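Serine-rich Repeat Adhesion Glycoprotein (Srr1) (Streptococcus agalactiae, PDB 4MBO) binds fibrinogen as a serine-rich repeat glycoprotein adhesin of the bacterial surface, probably helping attachment to the host. Local coordinates at residues V20-K25 with F141-N146; V35-S40 with E154-N159; V59-L64 with T99-Y104; Y210-S215 with G266-I271; S221-L226 with G295-T300. All coordinates share one frame; numbering follows the deposited sequence. Where two conformers were deposited one is given.

Contacts 1, 2 and 3 belong to the N-terminal Ig-like part and meet in one mixed sheet: strands 59-64 and 139-145 are neighbours there, which puts contact 3 beside contact 1, their centres about 11 Å apart. Contact 1 is apolar packing between this sheet and another; contact 3 is backbone pairing within it, buried on the F60 and V62 side and polar and water-bridged on the T61 and N101 side. Contact 2, at the parallel edge, mixes backbone bonds with a carboxylate. These three are partly buried, whereas contacts 4 and 5 are buried. Both share the five-stranded sheet of the second part: the former is paired strands, the latter an apolar touch by a loop.

Contact 1. Residues V20-K25 with F141-N146; sequences VNIALK and FTATLN
Strands 20-25 and 141-145 run nearly antiparallel, 166° between their directions, but their axes come no closer than 7.4 Å, beyond the spacing of hydrogen-bonded neighbours. This is face-to-face packing in a beta sandwich of the bacterial Ig type: strand 20-25 is an outermost strand of the antiparallel sheet, next to strand 43-51, and strand 141-145 lies inside the mixed sheet. V20, I22 and L24 alternate with N21 and A23, so the first three face A143 and L145 across the interface. I22 works through the end of its chain: CG1 is anti to the backbone N (chi1 -173°), and CD1 sits 3.8 Å from A143 CB and 4.1 Å from L145 CB. V20 crosses L145 obliquely, its CG1 lying 3.9 Å from L145 CG. The same strand of the mixed sheet is flanked by 59-64, where L64 touches A143 and both F60 and V62 touch L145; L45 of strand 43-51 packs against I22 and L24. At the other end of the contact L24 reaches backbone more than side chain. Its CD1 is 4.3 Å from A143 CB, but 3.8 Å from T142 CA and 3.5 Å from F141 O.

Contact 2. Residues V35-S40 with E154-N159; sequences VKLDSS and ERVQYN. With CA (calcium ion), chain E.
L37 carries CG anti to its own carbonyl carbon (chi1 -70°), and chi2 of 178° extends CD1 to V156 and Y158; D38 CG stands likewise (chi1 -74°), and its OD2 meets N159. The two side chains follow a short parallel beta pairing at the edge of the mixed Ig-like sheet, V35 beside V156 and K36 beside Q157, and they belong to the type I turn K36-S39 that ends it. Backbone bonds from V35 N to R155 O, Q157 N to V35 O and L37 N to Q157 O hold the register. L37 CD1 lies 3.6 Å from V156 CG1 and 3.7 Å from Y158 CZ, its side chain running beside that of Y158. S40, past the turn, binds a calcium ion through O and OG. D38 OD1 is taken by R176 in a salt bridge and by Y314 OH, which ties the turn to the second part of the protein. OD2, in the plane of the Y158 ring at its edge, accepts from N159 N at 2.8 Å through its anti lone pair.

Contact 3. Residues V59-L64 with T99-Y104; sequences VFTVKL and THNITY. With CA (calcium ion), chain B.
F60 and Y104 lay their rings nearly parallel, 12° between planes, but offset so far, with centroids 4.9 Å apart, that little of one ring lies over the other. Over one face of F60 lies Y104 CB, a CH-pi contact 3.7 Å from the centroid and displaced toward the rim. F60 CG stands between its backbone N and carbonyl carbon (chi1 71°), and the ring's CE2 comes to 3.4 Å from Y104 CB. At the edge of the Y104 ring, near its plane, lies V62 CG2, 4.4 Å from CE2. F60 also meets F49, edge-to-face, and W106. Strands 59-64 and 101-104 are antiparallel neighbours within the mixed sheet of the bacterial Ig domain: F60 with Y104 and V62 with I102 are hydrogen-bonded pairs, T61 with T103 and K63 with N101 non-hydrogen-bonded ones. On the side of F60, V62, I102 and Y104 the sheet packs against strands 43-51 and 116-126. The side bearing T61 and N101 is polar: a water joins T61 OG1 to T103 OG1, and D12 also bonds T61 OG1. N101 lies alongside K63, with OD1 3.4 Å from K63 CB. Where the pairing ends, T99 OG1 accepts from N101 N in an ST turn, and T99 O binds a calcium ion at 2.3 Å. One of that ion's waters donates both to L64 O and to N101 OD1, the latter at 2.6 Å.

Contact 4. Residues Y210-S215 with G266-I271; sequences YTIIGS and GSKITI
I212 meets I269, K268 and T270 of segment 266-271. CB lies 4.1 Å from I269 O. The CG2 branch, anti to the backbone N, is shared, 3.8 Å from both I269 O and K268 CD, and the I212 and K268 side chains cross there. The other branch leaves through CG1, anti to the carbonyl carbon (chi1 -48°), and chi2 of -49° carries CD1 to T270. CD1 is 3.4 Å from T270 CG2, tighter than usual for two carbons, and 3.6 Å from T270 OG1; the I212 and T270 side chains lie side by side and point the same way. T270 CG2 also meets Y210 CD2, the two side chains crossing at a slant. Behind these groups is antiparallel pairing inside the five-stranded sheet of the region that matches the C-terminal family of bacterial fibrinogen-binding adhesins. T211 with I271 and I213 with I269 each exchange two backbone hydrogen bonds, while I212 with T270 is a non-hydrogen-bonded pair. T211, I213, I269 and I271 occupy the opposite face, where I193, Y189 and T191 of strand 186-202 meet T211 and I213. T211 OG1 bonds W273 NE1 and T300 O. Beyond the last bonded pair, G214 CA approaches S267 O, and two waters take over: each donates to S267 O, one accepting from S215 OG, which itself accepts from V223 N, and the other from S215 N at 3.0 Å.

Contact 5. Residues S221-L226 with G295-T300; sequences SPVNLL and GVLYST
V223 and L297 meet with their side chains crossing at about a right angle. L297 CD2 is the atom that does the touching, 3.9 Å from both V223 CB and V223 CG1. V223 CG1, anti to the backbone N (chi1 -176°), faces L297 CD2, while CG2, anti to the carbonyl carbon, lies between G295 CA, 3.9 Å away, and L297 CD2. P222 adds its ring carbon CG to the same glycine, 4.1 Å from CA. L225 extends the apolar surface, its CD2 reaching L297 CD2 at 4.2 Å. No polar bond joins the two segments. The loop is instead held by neighbours: V223 N bonds S215 OG, N224 N bonds Q293, and L225 pairs with G266 through backbone. Within it N224 OD1 accepts from L226 N, an Asx turn. L297 also packs on E187 and Y189 of strand 186-202. The arrangement is a loop between strands 210-215 and 229-235 laid against the first residues of strand 295-302, an inner strand of the five-stranded antiparallel sheet in the adhesin's second region.

Contact 1. Residues V20-K25 with F141-N146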
# COMPACT_ATOMS: atom_id res chain seq x y z
N VAL A 20 0.46 -26.17 -18.55
CA VAL A 20 0.32 -24.92 -17.84
C VAL A 20 -1.04 -24.75 -17.16
O VAL A 20 -2.11 -25.01 -17.75
CB VAL A 20 0.51 -23.72 -18.81
CG1 VAL A 20 0.30 -22.42 -18.08
CG2 VAL A 20 1.89 -23.76 -19.47
N ASN A 21 -0.98 -24.36 -15.89
CA ASN A 21 -2.13 -24.08 -15.04
C ASN A 21 -1.89 -22.70 -14.41
O ASN A 21 -0.73 -22.36 -14.15
CB ASN A 21 -2.25 -25.14 -13.93
CG ASN A 21 -2.63 -26.52 -14.46
OD1 ASN A 21 -3.76 -26.74 -14.86
ND2 ASN A 21 -1.71 -27.46 -14.39
N ILE A 22 -2.94 -21.90 -14.21
CA ILE A 22 -2.81 -20.63 -13.51
C ILE A 22 -4.17 -20.32 -12.90
O ILE A 22 -5.21 -20.60 -13.50
CB ILE A 22 -2.30 -19.50 -14.45
CG1 ILE A 22 -2.01 -18.24 -13.61
CG2 ILE A 22 -3.29 -19.20 -15.58
CD1 ILE A 22 -1.19 -17.22 -14.35
N ALA A 23 -4.16 -19.74 -11.70
CA ALA A 23 -5.38 -19.42 -11.00
C ALA A 23 -5.19 -18.28 -10.04
O ALA A 23 -4.07 -18.03 -9.54
CB ALA A 23 -5.89 -20.63 -10.24
N LEU A 24 -6.30 -17.53 -9.86
CA LEU A 24 -6.40 -16.46 -8.87
C LEU A 24 -7.48 -16.89 -7.88
O LEU A 24 -8.60 -17.27 -8.27
CB LEU A 24 -6.74 -15.10 -9.51
CG LEU A 24 -5.59 -14.47 -10.27
CD1 LEU A 24 -6.12 -13.38 -11.19
CD2 LEU A 24 -4.52 -13.92 -9.35
N LYS A 25 -7.14 -16.86 -6.59
CA LYS A 25 -8.05 -17.31 -5.55
C LYS A 25 -8.20 -16.31 -4.41
O LYS A 25 -7.27 -15.54 -4.11
CB LYS A 25 -7.57 -18.67 -5.03
CG LYS A 25 -7.65 -19.78 -6.10
CD LYS A 25 -6.86 -21.04 -5.76
CE LYS A 25 -6.75 -21.91 -7.00
NZ LYS A 25 -5.59 -22.86 -7.01
N PHE A 141 -9.52 -8.68 -12.07
CA PHE A 141 -8.09 -9.00 -11.89
C PHE A 141 -7.77 -10.22 -12.71
O PHE A 141 -8.48 -11.19 -12.64
CB PHE A 141 -7.75 -9.23 -10.43
CG PHE A 141 -8.14 -8.08 -9.55
CD1 PHE A 141 -7.33 -6.95 -9.47
CD2 PHE A 141 -9.31 -8.12 -8.81
CE1 PHE A 141 -7.69 -5.89 -8.70
CE2 PHE A 141 -9.67 -7.04 -8.02
CZ PHE A 141 -8.85 -5.93 -7.96
N THR A 142 -6.70 -10.16 -13.49
CA THR A 142 -6.29 -11.29 -14.34
C THR A 142 -4.79 -11.55 -14.31
O THR A 142 -3.99 -10.69 -13.98
CB THR A 142 -6.73 -11.11 -15.83
OG1 THR A 142 -6.07 -10.00 -16.47
CG2 THR A 142 -8.26 -10.93 -15.92
N ALA A 143 -4.43 -12.76 -14.70
CA ALA A 143 -3.05 -13.18 -14.83
C ALA A 143 -2.98 -14.15 -15.97
O ALA A 143 -3.83 -15.02 -16.11
CB ALA A 143 -2.55 -13.81 -13.56
N THR A 144 -1.91 -14.06 -16.75
CA THR A 144 -1.70 -14.90 -17.92
C THR A 144 -0.33 -15.56 -17.91
O THR A 144 0.66 -14.94 -17.59
CB THR A 144 -1.78 -14.04 -19.20
OG1 THR A 144 -3.11 -13.52 -19.33
CG2 THR A 144 -1.48 -14.84 -20.45
N LEU A 145 -0.29 -16.84 -18.30
CA LEU A 145 0.97 -17.54 -18.48
C LEU A 145 0.80 -18.30 -19.81
O LEU A 145 0.04 -19.24 -19.90
CB LEU A 145 1.29 -18.49 -17.30
CG LEU A 145 2.58 -19.30 -17.49
CD1 LEU A 145 3.82 -18.47 -17.79
CD2 LEU A 145 2.82 -20.09 -16.21
N ASN A 146 1.52 -17.83 -20.83
CA ASN A 146 1.40 -18.35 -22.18
C ASN A 146 -0.07 -18.21 -22.60
O ASN A 146 -0.65 -17.12 -22.53
CB ASN A 146 1.91 -19.77 -22.30
CG ASN A 146 2.07 -20.23 -23.76
OD1 ASN A 146 2.36 -19.43 -24.65
ND2 ASN A 146 1.91 -21.52 -24.00

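Contact 2. Residues V35-S40 with E154-N159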
# COMPACT_ATOMS: atom_id res chain seq x y z
N VAL A 35 -11.86 -7.15 -1.23
CA VAL A 35 -10.51 -7.16 -0.64
C VAL A 35 -10.40 -5.95 0.28
O VAL A 35 -10.49 -4.80 -0.17
CB VAL A 35 -9.39 -7.09 -1.71
CG1 VAL A 35 -8.02 -7.13 -1.06
CG2 VAL A 35 -9.49 -8.23 -2.68
N LYS A 36 -10.20 -6.21 1.56
CA LYS A 36 -10.08 -5.16 2.58
C LYS A 36 -8.62 -4.79 2.74
O LYS A 36 -7.88 -5.40 3.51
CB LYS A 36 -10.68 -5.64 3.90
CG LYS A 36 -12.14 -6.04 3.78
CD LYS A 36 -12.71 -6.57 5.09
CE LYS A 36 -14.10 -7.18 4.92
NZ LYS A 36 -14.49 -8.03 6.09
N LEU A 37 -8.21 -3.73 2.05
CA LEU A 37 -6.80 -3.32 2.04
C LEU A 37 -6.35 -2.64 3.31
O LEU A 37 -5.17 -2.37 3.47
CB LEU A 37 -6.48 -2.48 0.81
CG LEU A 37 -6.48 -3.24 -0.50
CD1 LEU A 37 -6.20 -2.30 -1.67
CD2 LEU A 37 -5.45 -4.39 -0.54
N ASP A 38 -7.28 -2.34 4.22
CA ASP A 38 -6.92 -1.79 5.52
C ASP A 38 -7.13 -2.84 6.64
O ASP A 38 -7.07 -2.53 7.83
CB ASP A 38 -7.68 -0.50 5.79
CG ASP A 38 -7.13 0.65 4.98
OD1 ASP A 38 -5.88 0.69 4.81
OD2 ASP A 38 -7.90 1.54 4.58
N SER A 39 -7.34 -4.09 6.21
CA SER A 39 -7.41 -5.25 7.09
C SER A 39 -6.40 -6.33 6.63
O SER A 39 -6.61 -7.52 6.82
CB SER A 39 -8.84 -5.82 7.15
OG SER A 39 -9.72 -4.86 7.70
N SER A 40 -5.33 -5.87 6.00
CA SER A 40 -4.25 -6.71 5.55
C SER A 40 -4.73 -7.94 4.75
O SER A 40 -4.32 -9.06 5.01
CB SER A 40 -3.38 -7.10 6.77
OG SER A 40 -2.08 -7.53 6.40
N GLU A 154 -13.40 -8.66 -7.58
CA GLU A 154 -13.53 -8.25 -6.19
C GLU A 154 -13.71 -6.76 -6.06
O GLU A 154 -13.07 -6.01 -6.82
CB GLU A 154 -12.24 -8.53 -5.37
CG GLU A 154 -11.62 -9.90 -5.48
CD GLU A 154 -12.34 -10.96 -4.73
OE1 GLU A 154 -13.23 -10.65 -3.91
OE2 GLU A 154 -12.07 -12.16 -5.01
N ARG A 155 -14.55 -6.33 -5.13
CA ARG A 155 -14.55 -4.92 -4.76
C ARG A 155 -13.26 -4.69 -3.95
O ARG A 155 -12.69 -5.62 -3.38
CB ARG A 155 -15.75 -4.59 -3.87
CG ARG A 155 -17.06 -4.81 -4.53
CD ARG A 155 -18.22 -4.46 -3.57
NE ARG A 155 -19.41 -5.06 -4.12
CZ ARG A 155 -19.71 -6.36 -4.00
NH1 ARG A 155 -20.81 -6.83 -4.55
NH2 ARG A 155 -18.89 -7.18 -3.33
N VAL A 156 -12.84 -3.44 -3.88
CA VAL A 156 -11.68 -3.05 -3.09
C VAL A 156 -12.16 -2.05 -2.06
O VAL A 156 -12.78 -1.07 -2.40
CB VAL A 156 -10.58 -2.49 -3.98
CG1 VAL A 156 -9.42 -1.97 -3.13
CG2 VAL A 156 -10.11 -3.57 -4.95
N GLN A 157 -11.86 -2.31 -0.80
CA GLN A 157 -12.33 -1.45 0.26
C GLN A 157 -11.21 -0.92 1.12
O GLN A 157 -10.29 -1.64 1.46
CB GLN A 157 -13.30 -2.25 1.15
CG GLN A 157 -13.70 -1.58 2.44
CD GLN A 157 -14.66 -2.44 3.23
OE1 GLN A 157 -15.79 -2.66 2.81
NE2 GLN A 157 -14.22 -2.94 4.36
N TYR A 158 -11.31 0.36 1.45
CA TYR A 158 -10.41 1.02 2.36
C TYR A 158 -11.27 1.57 3.50
O TYR A 158 -12.49 1.75 3.37
CB TYR A 158 -9.73 2.19 1.71
CG TYR A 158 -8.77 1.85 0.59
CD1 TYR A 158 -7.44 1.56 0.85
CD2 TYR A 158 -9.19 1.85 -0.75
CE1 TYR A 158 -6.54 1.25 -0.17
CE2 TYR A 158 -8.31 1.55 -1.77
CZ TYR A 158 -6.98 1.28 -1.48
OH TYR A 158 -6.08 0.96 -2.48
N ASN A 159 -10.67 1.75 4.67
CA ASN A 159 -11.42 2.31 5.78
C ASN A 159 -11.83 3.76 5.57
O ASN A 159 -11.16 4.51 4.87
CB ASN A 159 -10.61 2.23 7.06
CG ASN A 159 -10.61 0.85 7.65
OD1 ASN A 159 -11.44 -0.02 7.29
ND2 ASN A 159 -9.70 0.62 8.56
CA CA E . -1.80 -9.86 5.65
O HOH W 1 -10.26 -2.43 4.58
O HOH W 2 -1.57 -8.51 3.30
O HOH W 3 -0.30 -9.70 7.65
O HOH W 4 -3.32 -10.83 7.40
O HOH W 5 -0.09 -11.33 5.15
O HOH W 6 -2.37 -10.59 3.84

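Contact 3. Residues V59-L64 with T99-Y104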
# COMPACT_ATOMS: atom_id res chain seq x y z
N VAL A 59 14.07 -17.02 -20.26
CA VAL A 59 13.07 -16.46 -19.36
C VAL A 59 11.68 -16.96 -19.66
O VAL A 59 11.43 -17.52 -20.73
CB VAL A 59 13.03 -14.91 -19.44
CG1 VAL A 59 14.38 -14.30 -19.06
CG2 VAL A 59 12.62 -14.43 -20.82
N PHE A 60 10.78 -16.80 -18.70
CA PHE A 60 9.34 -16.97 -18.94
C PHE A 60 8.67 -15.86 -18.17
O PHE A 60 9.25 -15.31 -17.23
CB PHE A 60 8.78 -18.37 -18.65
CG PHE A 60 8.72 -18.73 -17.20
CD1 PHE A 60 7.57 -18.44 -16.45
CD2 PHE A 60 9.78 -19.35 -16.58
CE1 PHE A 60 7.50 -18.79 -15.12
CE2 PHE A 60 9.72 -19.68 -15.23
CZ PHE A 60 8.57 -19.39 -14.50
N THR A 61 7.45 -15.50 -18.59
CA THR A 61 6.79 -14.34 -18.05
C THR A 61 5.38 -14.63 -17.60
O THR A 61 4.57 -15.15 -18.39
CB THR A 61 6.77 -13.22 -19.13
OG1 THR A 61 8.12 -13.03 -19.64
CG2 THR A 61 6.27 -11.91 -18.60
N VAL A 62 5.07 -14.27 -16.36
CA VAL A 62 3.68 -14.30 -15.85
C VAL A 62 3.16 -12.86 -15.93
O VAL A 62 3.72 -11.96 -15.31
CB VAL A 62 3.60 -14.85 -14.44
CG1 VAL A 62 2.19 -14.78 -13.90
CG2 VAL A 62 4.13 -16.26 -14.40
N LYS A 63 2.12 -12.65 -16.70
CA LYS A 63 1.58 -11.30 -16.92
C LYS A 63 0.42 -11.03 -15.99
O LYS A 63 -0.49 -11.83 -15.90
CB LYS A 63 1.15 -11.16 -18.36
CG LYS A 63 2.24 -11.51 -19.37
CD LYS A 63 1.63 -11.46 -20.76
CE LYS A 63 2.55 -11.92 -21.84
NZ LYS A 63 1.82 -11.69 -23.12
N LEU A 64 0.45 -9.89 -15.29
CA LEU A 64 -0.66 -9.49 -14.45
C LEU A 64 -1.36 -8.28 -15.10
O LEU A 64 -0.79 -7.52 -15.87
CB LEU A 64 -0.20 -9.10 -13.05
CG LEU A 64 0.72 -10.06 -12.31
CD1 LEU A 64 1.11 -9.46 -10.97
CD2 LEU A 64 0.05 -11.42 -12.18
N THR A 99 5.55 -2.98 -16.46
CA THR A 99 4.73 -3.85 -17.28
C THR A 99 3.67 -4.66 -16.50
O THR A 99 2.77 -5.22 -17.11
CB THR A 99 5.61 -4.94 -17.92
OG1 THR A 99 6.30 -5.65 -16.89
CG2 THR A 99 6.64 -4.34 -18.86
N HIS A 100 3.83 -4.70 -15.19
CA HIS A 100 3.01 -5.55 -14.31
C HIS A 100 3.26 -7.03 -14.62
O HIS A 100 2.44 -7.87 -14.33
CB HIS A 100 1.53 -5.19 -14.33
CG HIS A 100 1.24 -3.89 -13.66
ND1 HIS A 100 0.65 -3.79 -12.42
CD2 HIS A 100 1.46 -2.62 -14.07
CE1 HIS A 100 0.60 -2.52 -12.06
NE2 HIS A 100 1.08 -1.79 -13.05
N ASN A 101 4.43 -7.33 -15.15
CA ASN A 101 4.81 -8.72 -15.40
C ASN A 101 5.83 -9.22 -14.41
O ASN A 101 6.66 -8.45 -13.90
CB ASN A 101 5.43 -8.92 -16.78
CG ASN A 101 4.47 -8.65 -17.91
OD1 ASN A 101 3.29 -8.64 -17.71
ND2 ASN A 101 5.01 -8.43 -19.09
N ILE A 102 5.75 -10.52 -14.12
CA ILE A 102 6.74 -11.20 -13.31
C ILE A 102 7.62 -12.01 -14.29
O ILE A 102 7.13 -12.88 -15.00
CB ILE A 102 6.14 -12.14 -12.29
CG1 ILE A 102 5.01 -11.45 -11.49
CG2 ILE A 102 7.25 -12.66 -11.40
CD1 ILE A 102 4.12 -12.40 -10.75
N THR A 103 8.89 -11.69 -14.34
CA THR A 103 9.83 -12.33 -15.23
C THR A 103 10.73 -13.23 -14.43
O THR A 103 11.39 -12.80 -13.47
CB THR A 103 10.71 -11.32 -15.98
OG1 THR A 103 9.88 -10.45 -16.75
CG2 THR A 103 11.70 -11.99 -16.93
N TYR A 104 10.75 -14.50 -14.82
CA TYR A 104 11.61 -15.51 -14.23
C TYR A 104 12.72 -15.88 -15.19
O TYR A 104 12.50 -16.05 -16.38
CB TYR A 104 10.82 -16.77 -13.89
CG TYR A 104 9.89 -16.61 -12.72
CD1 TYR A 104 10.33 -16.86 -11.42
CD2 TYR A 104 8.57 -16.28 -12.90
CE1 TYR A 104 9.44 -16.73 -10.34
CE2 TYR A 104 7.69 -16.14 -11.86
CZ TYR A 104 8.13 -16.38 -10.58
OH TYR A 104 7.20 -16.22 -9.58
CA CA B . 1.24 -5.23 -18.85
O HOH W 7 9.63 -10.65 -19.48
O HOH W 8 0.94 -7.52 -18.05
O HOH W 9 -0.71 -5.37 -17.58
O HOH W 10 2.71 -6.97 -20.36
O HOH W 11 0.91 -3.43 -18.58
O HOH W 12 2.81 -3.89 -20.09
O HOH W 13 -0.00 -5.27 -20.77

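Contact 4. Residues Y210-S215 with G266-I271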
# COMPACT_ATOMS: atom_id res chain seq x y z
N TYR A 210 -5.47 21.27 16.31
CA TYR A 210 -4.14 20.65 16.32
C TYR A 210 -4.22 19.25 15.73
O TYR A 210 -5.28 18.61 15.69
CB TYR A 210 -3.56 20.51 17.74
CG TYR A 210 -3.24 21.75 18.47
CD1 TYR A 210 -4.24 22.46 19.13
CD2 TYR A 210 -1.93 22.22 18.60
CE1 TYR A 210 -3.96 23.61 19.84
CE2 TYR A 210 -1.65 23.39 19.30
CZ TYR A 210 -2.67 24.07 19.93
OH TYR A 210 -2.45 25.22 20.66
N THR A 211 -3.08 18.79 15.22
CA THR A 211 -2.90 17.38 14.85
C THR A 211 -1.77 16.80 15.69
O THR A 211 -0.68 17.34 15.73
CB THR A 211 -2.65 17.17 13.37
OG1 THR A 211 -3.88 17.33 12.68
CG2 THR A 211 -2.08 15.78 13.09
N ILE A 212 -2.10 15.74 16.45
CA ILE A 212 -1.15 15.02 17.24
C ILE A 212 -0.95 13.65 16.56
O ILE A 212 -1.92 12.97 16.17
CB ILE A 212 -1.64 14.73 18.66
CG1 ILE A 212 -2.23 15.98 19.36
CG2 ILE A 212 -0.52 14.09 19.46
CD1 ILE A 212 -1.39 17.19 19.29
N ILE A 213 0.31 13.27 16.42
CA ILE A 213 0.69 11.96 15.88
C ILE A 213 1.49 11.29 16.99
O ILE A 213 2.46 11.86 17.51
CB ILE A 213 1.51 12.10 14.60
CG1 ILE A 213 0.59 12.68 13.50
CG2 ILE A 213 2.11 10.76 14.18
CD1 ILE A 213 1.32 13.29 12.33
N GLY A 214 1.07 10.09 17.38
CA GLY A 214 1.76 9.40 18.47
C GLY A 214 1.50 7.92 18.39
O GLY A 214 1.10 7.43 17.33
N SER A 215 1.77 7.21 19.48
CA SER A 215 1.49 5.76 19.51
C SER A 215 0.85 5.37 20.83
O SER A 215 1.08 6.00 21.86
CB SER A 215 2.75 4.94 19.19
OG SER A 215 3.82 5.25 20.05
N GLY A 266 9.77 12.90 20.70
CA GLY A 266 10.16 11.53 20.43
C GLY A 266 9.03 10.53 20.51
O GLY A 266 9.14 9.42 19.97
N SER A 267 7.98 10.89 21.22
CA SER A 267 6.80 10.05 21.40
C SER A 267 5.55 10.64 20.74
O SER A 267 4.65 9.89 20.34
CB SER A 267 6.56 9.79 22.88
OG SER A 267 7.62 8.97 23.41
N LYS A 268 5.49 11.97 20.64
CA LYS A 268 4.37 12.66 19.99
C LYS A 268 4.88 13.80 19.16
O LYS A 268 5.76 14.54 19.59
CB LYS A 268 3.40 13.34 20.97
CG LYS A 268 2.51 12.48 21.82
CD LYS A 268 1.49 13.35 22.57
CE LYS A 268 2.11 14.62 23.14
NZ LYS A 268 1.25 15.28 24.19
N ILE A 269 4.27 13.97 18.00
CA ILE A 269 4.49 15.11 17.10
C ILE A 269 3.19 15.93 17.21
O ILE A 269 2.08 15.39 17.08
CB ILE A 269 4.72 14.65 15.66
CG1 ILE A 269 6.11 14.05 15.54
CG2 ILE A 269 4.53 15.79 14.66
CD1 ILE A 269 6.35 13.29 14.25
N THR A 270 3.33 17.23 17.48
CA THR A 270 2.20 18.11 17.65
C THR A 270 2.28 19.27 16.67
O THR A 270 3.25 20.03 16.66
CB THR A 270 2.17 18.70 19.09
OG1 THR A 270 2.11 17.63 20.05
CG2 THR A 270 0.96 19.59 19.28
N ILE A 271 1.27 19.37 15.82
CA ILE A 271 1.15 20.42 14.81
C ILE A 271 -0.00 21.33 15.15
O ILE A 271 -1.14 20.89 15.20
CB ILE A 271 0.86 19.82 13.41
CG1 ILE A 271 2.01 18.89 13.02
CG2 ILE A 271 0.73 20.93 12.39
CD1 ILE A 271 1.65 17.90 11.90
O HOH W 14 5.04 7.42 19.25
O HOH W 15 2.68 8.80 21.82

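Contact 5. Residues S221-L226 with G295-T300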
# COMPACT_ATOMS: atom_id res chain seq x y z
N SER A 221 3.88 4.49 24.55
CA SER A 221 4.26 4.91 23.19
C SER A 221 5.46 4.10 22.68
O SER A 221 6.61 4.53 22.83
CB SER A 221 4.60 6.40 23.17
OG SER A 221 3.55 7.16 23.74
N PRO A 222 5.20 2.95 22.04
CA PRO A 222 6.34 2.18 21.62
C PRO A 222 7.08 2.78 20.43
O PRO A 222 8.24 2.42 20.23
CB PRO A 222 5.73 0.82 21.23
CG PRO A 222 4.35 1.15 20.78
CD PRO A 222 3.92 2.31 21.65
N VAL A 223 6.46 3.68 19.65
CA VAL A 223 7.15 4.14 18.46
C VAL A 223 8.05 5.36 18.66
O VAL A 223 7.62 6.38 19.19
CB VAL A 223 6.14 4.36 17.31
CG1 VAL A 223 6.88 4.75 16.05
CG2 VAL A 223 5.35 3.08 17.07
N ASN A 224 9.29 5.23 18.23
CA ASN A 224 10.28 6.29 18.32
C ASN A 224 10.17 7.19 17.10
O ASN A 224 10.42 6.77 15.96
CB ASN A 224 11.68 5.67 18.43
CG ASN A 224 12.83 6.70 18.46
OD1 ASN A 224 12.64 7.89 18.28
ND2 ASN A 224 14.04 6.20 18.67
N LEU A 225 9.80 8.46 17.36
CA LEU A 225 9.61 9.48 16.32
C LEU A 225 10.75 10.50 16.22
O LEU A 225 10.66 11.44 15.44
CB LEU A 225 8.28 10.25 16.56
CG LEU A 225 7.01 9.40 16.66
CD1 LEU A 225 5.77 10.25 16.95
CD2 LEU A 225 6.77 8.60 15.38
N LEU A 226 11.76 10.34 17.08
CA LEU A 226 12.89 11.29 17.16
C LEU A 226 13.46 11.66 15.80
O LEU A 226 13.76 12.83 15.56
CB LEU A 226 14.01 10.74 18.04
CG LEU A 226 13.71 10.75 19.51
CD1 LEU A 226 14.80 10.01 20.25
CD2 LEU A 226 13.58 12.18 20.00
N GLY A 295 4.25 -1.30 16.30
CA GLY A 295 3.50 -0.40 17.13
C GLY A 295 2.42 0.26 16.34
O GLY A 295 2.53 0.42 15.12
N VAL A 296 1.36 0.62 17.04
CA VAL A 296 0.21 1.24 16.45
C VAL A 296 0.36 2.75 16.55
O VAL A 296 0.49 3.29 17.63
CB VAL A 296 -1.07 0.84 17.20
CG1 VAL A 296 -2.29 1.46 16.53
CG2 VAL A 296 -1.20 -0.69 17.28
N LEU A 297 0.32 3.43 15.42
CA LEU A 297 0.40 4.88 15.43
C LEU A 297 -1.02 5.42 15.36
O LEU A 297 -1.91 4.76 14.83
CB LEU A 297 1.15 5.36 14.21
CG LEU A 297 2.67 5.10 14.24
CD1 LEU A 297 3.23 5.09 12.81
CD2 LEU A 297 3.35 6.11 15.16
N TYR A 298 -1.19 6.63 15.84
CA TYR A 298 -2.47 7.31 15.72
C TYR A 298 -2.24 8.75 15.33
O TYR A 298 -1.13 9.31 15.49
CB TYR A 298 -3.27 7.31 17.01
CG TYR A 298 -2.65 8.12 18.14
CD1 TYR A 298 -2.86 9.49 18.22
CD2 TYR A 298 -1.89 7.52 19.14
CE1 TYR A 298 -2.32 10.26 19.24
CE2 TYR A 298 -1.35 8.27 20.19
CZ TYR A 298 -1.56 9.64 20.24
OH TYR A 298 -1.01 10.44 21.26
N SER A 299 -3.29 9.34 14.77
CA SER A 299 -3.32 10.77 14.42
C SER A 299 -4.61 11.38 14.86
O SER A 299 -5.66 10.73 14.85
CB SER A 299 -3.23 10.95 12.89
OG SER A 299 -2.04 10.39 12.39
N THR A 300 -4.57 12.67 15.17
CA THR A 300 -5.79 13.36 15.55
C THR A 300 -6.00 14.66 14.80
O THR A 300 -5.09 15.18 14.18
CB THR A 300 -5.76 13.79 17.04
OG1 THR A 300 -4.87 14.91 17.21
CG2 THR A 300 -5.39 12.67 17.97